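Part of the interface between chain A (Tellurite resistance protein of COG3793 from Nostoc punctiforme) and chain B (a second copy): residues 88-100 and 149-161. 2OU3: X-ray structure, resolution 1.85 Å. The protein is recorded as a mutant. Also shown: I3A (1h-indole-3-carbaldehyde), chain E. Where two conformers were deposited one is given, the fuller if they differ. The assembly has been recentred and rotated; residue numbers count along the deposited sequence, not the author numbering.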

# COMPACT_ATOMS: atom_id res chain seq x y z
N PRO A 88 15.73 2.17 19.33
CA PRO A 88 16.87 2.01 18.40
C PRO A 88 16.47 1.82 16.95
O PRO A 88 17.26 2.17 16.06
N GLN A 89 15.28 1.26 16.71
CA GLN A 89 14.76 1.02 15.36
C GLN A 89 14.27 2.32 14.76
O GLN A 89 14.62 2.66 13.63
N VAL A 90 13.50 3.09 15.52
CA VAL A 90 13.06 4.39 15.00
C VAL A 90 14.27 5.34 14.76
O VAL A 90 14.27 6.18 13.88
N SER A 91 15.33 5.14 15.54
CA SER A 91 16.52 5.94 15.43
C SER A 91 17.35 5.57 14.18
O SER A 91 18.39 6.14 13.98
N MSE A 92 16.88 4.63 13.35
CA MSE A 92 17.46 4.33 12.04
C MSE A 92 16.56 4.83 10.89
O MSE A 92 16.91 4.68 9.71
N ALA A 93 15.43 5.42 11.25
CA ALA A 93 14.29 5.59 10.36
C ALA A 93 14.14 7.03 9.87
O ALA A 93 13.08 7.43 9.41
N GLN A 94 15.22 7.82 9.95
CA GLN A 94 15.12 9.26 9.69
C GLN A 94 14.53 9.60 8.33
O GLN A 94 13.65 10.44 8.24
N ARG A 95 15.00 8.95 7.26
CA ARG A 95 14.51 9.26 5.91
C ARG A 95 13.07 8.78 5.72
O ARG A 95 12.26 9.42 5.07
N ASP A 96 12.79 7.64 6.32
CA ASP A 96 11.49 7.00 6.30
C ASP A 96 10.47 7.93 6.99
O ASP A 96 9.41 8.21 6.47
N ILE A 97 10.84 8.43 8.17
CA ILE A 97 9.98 9.33 8.90
C ILE A 97 9.67 10.57 8.02
O ILE A 97 8.53 11.02 7.93
N LEU A 98 10.71 11.13 7.41
CA LEU A 98 10.57 12.38 6.61
C LEU A 98 9.62 12.18 5.45
O LEU A 98 8.75 13.02 5.21
N LEU A 99 9.78 11.06 4.73
CA LEU A 99 8.94 10.75 3.61
C LEU A 99 7.48 10.60 4.01
O LEU A 99 6.61 11.13 3.36
N SER A 100 7.21 9.89 5.09
CA SER A 100 5.84 9.80 5.60
C SER A 100 5.31 11.18 6.00
O SER A 100 4.17 11.51 5.73
N LYS B 149 13.38 1.94 -5.79
CA LYS B 149 14.00 3.24 -5.61
C LYS B 149 13.69 3.82 -4.21
O LYS B 149 14.61 4.28 -3.53
N ARG B 150 12.41 3.77 -3.80
CA ARG B 150 12.03 4.22 -2.47
C ARG B 150 12.81 3.46 -1.39
O ARG B 150 13.40 4.06 -0.52
N LEU B 151 12.83 2.15 -1.48
CA LEU B 151 13.42 1.36 -0.43
C LEU B 151 14.92 1.59 -0.36
O LEU B 151 15.48 1.68 0.74
N ASN B 152 15.59 1.73 -1.51
CA ASN B 152 17.02 2.01 -1.50
C ASN B 152 17.35 3.39 -0.97
O ASN B 152 18.40 3.58 -0.35
N LEU B 153 16.45 4.35 -1.18
CA LEU B 153 16.67 5.71 -0.66
C LEU B 153 16.43 5.77 0.84
O LEU B 153 17.15 6.44 1.55
N LEU B 154 15.39 5.10 1.32
CA LEU B 154 15.08 5.09 2.76
C LEU B 154 16.12 4.32 3.57
O LEU B 154 16.52 4.75 4.66
N TYR B 155 16.54 3.18 3.04
CA TYR B 155 17.44 2.27 3.77
C TYR B 155 18.55 1.75 2.85
O TYR B 155 18.55 0.58 2.44
N PRO B 156 19.49 2.64 2.51
CA PRO B 156 20.58 2.29 1.60
C PRO B 156 21.53 1.28 2.17
O PRO B 156 22.19 0.57 1.43
N GLN B 157 21.63 1.20 3.50
CA GLN B 157 22.54 0.26 4.13
C GLN B 157 21.68 -0.63 5.03
O GLN B 157 20.98 -1.51 4.53
N LYS B 158 21.68 -0.37 6.33
CA LYS B 158 20.94 -1.21 7.27
C LYS B 158 19.45 -0.85 7.30
O LYS B 158 19.07 0.30 7.08
N SER B 159 18.62 -1.84 7.58
CA SER B 159 17.20 -1.61 7.84
C SER B 159 16.88 -2.05 9.29
O SER B 159 17.45 -3.04 9.77
N PRO B 160 15.99 -1.34 9.99
CA PRO B 160 15.63 -1.75 11.35
C PRO B 160 14.88 -3.06 11.47
O PRO B 160 14.99 -3.76 12.48
N TYR B 161 14.10 -3.39 10.45
CA TYR B 161 13.33 -4.59 10.45
C TYR B 161 13.38 -5.22 9.07
O TYR B 161 12.88 -6.31 8.82
OXT TYR B 161 13.99 -4.64 8.17

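Two segments from copies of one protein meet here: a chain A turn leading into helix 94-100, and the end of a chain B helix followed by its C-terminal tail. The helix axes approach to 9.6 Å with 127° between their directions, and the two stretches bury 672 Å² between them. Chain A presents Q89(A), M92(A), R95(A), D96(A) and L99(A) toward the partner, whereas V90(A) and I97(A) point away. M92(A), the adjacent pair R95(A) and D96(A), and L99(A) recur every three or four residues, so that one side of the chain supplies most of the contact.

The apolar contacts gather in two places. At the helix end, L154(B) (m, t) leaves its backbone sideways, but its tip reaches inward: CD2 lies 4.0 Å from CD2 of L99(A) (t, p) and 3.6 Å from the backbone O of R95(A). The backbones are close here, the CA atoms of R95(A) and L154(B) being 5.3 Å apart, so a leucine tip lies directly against the opposing main chain. L99(A) CD2 also meets the aliphatic part of R150(B), 3.6 Å from CD; the nitrogens of that guanidinium are engaged elsewhere in the structure. Along the tail, the selenomethionine M92(A) (m, t, p) lays its CE 4.0 Å from CD of P160(B) and 4.0 Å from CB of K158(B), whose amine end leads away. P160(B) also packs on Q89(A), CB to CB at 3.8 Å, and Q89(A) CG sits 3.7 Å from CE2 of Y161(B).

Two direct hydrogen bonds cross the contact, and each uses a long side chain. R95(A), m at chi1 and extended through chi2 and chi3, donates from NH1 to the backbone O of L153(B) at 2.9 Å. This acceptor lies near the guanidinium plane, while CG of P156(B) covers one face, 3.9 Å from NH1. Y155(B) (m) starts away from chain A, but its ring swings back, and its OH donates to OD2 of D96(A) at 2.6 Å. D96(A) takes t at chi1, and its other oxygen, OD1, is hydrogen-bonded elsewhere in the structure. The tyrosine ring edge also faces the backbone O of M92(A), 3.5 Å from CE1.

Two waters join backbone groups of the two chains. Water 1 donates to M92(A) O at 3.2 Å and to L154(B) O at 2.9 Å, and accepts from D96(A) N at 3.3 Å, linking the start of one helix to the end of the other. Water 2 donates to M92(A) O at 2.8 Å and makes a weak bond to K158(B) O at 3.4 Å.

The indole carbaldehyde shares the carboxylate of D96(A): its N donates to D96(A) OD2 at 2.8 Å, so one oxygen accepts from both ligand and tyrosine. Its carbocycle touches both chains, with C7 3.6 Å from A93(A) CB and C6 3.9 Å from P160(B) CG. The design rule is economical: L99(A) meets L154(B), M92(A) meets P160(B), and a single aspartate joins partner and ligand.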

# COMPACT_ATOMS: atom_id res chain seq x y z
CB PRO A 88 17.57 0.74 18.88
CG PRO A 88 17.14 0.61 20.34
CD PRO A 88 15.71 1.10 20.34
CB GLN A 89 13.60 0.01 15.38
CG GLN A 89 14.02 -1.44 15.73
CD GLN A 89 14.41 -1.61 17.18
OE1 GLN A 89 13.60 -1.38 18.11
NE2 GLN A 89 15.65 -2.05 17.41
CB VAL A 90 11.95 5.03 15.87
CG1 VAL A 90 11.48 6.40 15.28
CG2 VAL A 90 10.78 4.07 15.96
CB SER A 91 17.35 5.84 16.72
OG SER A 91 16.72 6.53 17.80
CB MSE A 92 17.63 2.80 11.89
CG MSE A 92 18.47 2.21 12.94
SE MSE A 92 18.53 0.27 12.91
CE MSE A 92 18.87 0.25 11.35
CB ALA A 93 13.01 5.15 11.08
CB GLN A 94 16.48 9.95 9.85
CG GLN A 94 16.98 10.06 11.33
CD GLN A 94 17.68 8.82 11.84
OE1 GLN A 94 17.71 7.77 11.18
NE2 GLN A 94 18.23 8.92 13.05
CB ARG A 95 15.39 8.65 4.85
CG ARG A 95 16.82 9.19 4.86
CD ARG A 95 17.62 8.53 3.75
NE ARG A 95 19.03 8.88 3.82
CZ ARG A 95 19.91 8.63 2.86
NH1 ARG A 95 19.55 8.01 1.74
NH2 ARG A 95 21.14 9.01 3.01
CB ASP A 96 11.69 5.65 6.99
CG ASP A 96 10.45 4.77 7.06
OD1 ASP A 96 9.34 5.17 6.63
OD2 ASP A 96 10.65 3.62 7.54
CB ILE A 97 10.69 9.82 10.24
CG1 ILE A 97 10.74 8.70 11.30
CG2 ILE A 97 9.99 11.09 10.79
CD1 ILE A 97 11.86 8.89 12.39
CB LEU A 98 11.93 12.84 6.09
CG LEU A 98 11.93 14.32 5.70
CD1 LEU A 98 12.00 15.05 7.05
CD2 LEU A 98 13.09 14.75 4.83
CB LEU A 99 9.45 9.49 2.87
CG LEU A 99 8.59 9.08 1.65
CD1 LEU A 99 8.54 10.18 0.58
CD2 LEU A 99 9.06 7.73 1.06
CB SER A 100 5.77 8.84 6.79
OG SER A 100 5.98 7.50 6.36
CB LYS B 149 13.53 4.18 -6.71
CG LYS B 149 14.18 5.53 -6.68
CD LYS B 149 14.29 6.13 -8.07
CE LYS B 149 15.18 7.38 -8.07
NZ LYS B 149 15.61 7.73 -9.46
CB ARG B 150 10.52 4.08 -2.21
CG ARG B 150 10.15 4.48 -0.78
CD ARG B 150 8.67 4.47 -0.50
NE ARG B 150 8.15 3.13 -0.27
CZ ARG B 150 7.47 2.43 -1.17
NH1 ARG B 150 7.21 2.94 -2.36
NH2 ARG B 150 7.01 1.23 -0.87
CB LEU B 151 13.04 -0.12 -0.57
CG LEU B 151 11.54 -0.43 -0.57
CD1 LEU B 151 11.38 -1.93 -0.80
CD2 LEU B 151 10.83 0.05 0.73
CB ASN B 152 17.60 1.84 -2.90
CG ASN B 152 17.61 0.39 -3.34
OD1 ASN B 152 17.80 -0.50 -2.52
ND2 ASN B 152 17.41 0.15 -4.63
CB LEU B 153 15.76 6.70 -1.38
CG LEU B 153 15.95 8.20 -1.10
CD1 LEU B 153 17.39 8.68 -1.38
CD2 LEU B 153 14.92 9.03 -1.93
CB LEU B 154 13.69 4.46 3.02
CG LEU B 154 12.47 5.17 2.46
CD1 LEU B 154 11.17 4.55 3.04
CD2 LEU B 154 12.50 6.69 2.75
CB TYR B 155 16.65 1.11 4.42
CG TYR B 155 15.66 1.58 5.46
CD1 TYR B 155 16.09 2.03 6.72
CD2 TYR B 155 14.31 1.58 5.20
CE1 TYR B 155 15.19 2.49 7.67
CE2 TYR B 155 13.37 2.04 6.19
CZ TYR B 155 13.83 2.52 7.39
OH TYR B 155 12.99 2.97 8.37
CB PRO B 156 21.26 3.64 1.37
CG PRO B 156 20.94 4.44 2.58
CD PRO B 156 19.57 4.05 2.93
CB GLN B 157 23.63 1.00 4.89
CG GLN B 157 24.58 1.75 3.99
CD GLN B 157 25.33 2.85 4.73
OE1 GLN B 157 26.40 2.63 5.30
NE2 GLN B 157 24.75 4.05 4.73
CB LYS B 158 21.51 -1.03 8.68
CG LYS B 158 22.99 -1.45 8.84
CD LYS B 158 23.49 -1.29 10.30
CE LYS B 158 24.96 -1.63 10.44
NZ LYS B 158 25.63 -1.00 11.62
CB SER B 159 16.36 -2.44 6.87
OG SER B 159 14.98 -2.20 7.08
CB PRO B 160 14.77 -0.59 11.86
CG PRO B 160 14.28 0.09 10.68
CD PRO B 160 15.32 -0.08 9.63
CB TYR B 161 11.90 -4.24 10.77
CG TYR B 161 11.57 -3.98 12.23
CD1 TYR B 161 11.41 -5.02 13.12
CD2 TYR B 161 11.34 -2.68 12.69
CE1 TYR B 161 11.02 -4.79 14.42
CE2 TYR B 161 10.94 -2.44 13.99
CZ TYR B 161 10.81 -3.50 14.87
OH TYR B 161 10.37 -3.29 16.17
O I3A E . 5.94 0.63 12.30
C3' I3A E . 6.05 1.10 11.17
C3 I3A E . 7.39 1.57 10.75
C2 I3A E . 7.67 2.06 9.50
N I3A E . 9.01 2.37 9.47
C8 I3A E . 9.61 2.11 10.65
C9 I3A E . 8.60 1.56 11.57
C4 I3A E . 8.95 1.16 12.87
C5 I3A E . 10.25 1.32 13.28
C6 I3A E . 11.24 1.83 12.42
C7 I3A E . 10.90 2.21 11.12
O HOH W 1 15.44 5.94 7.13
O HOH W 2 19.13 3.33 8.69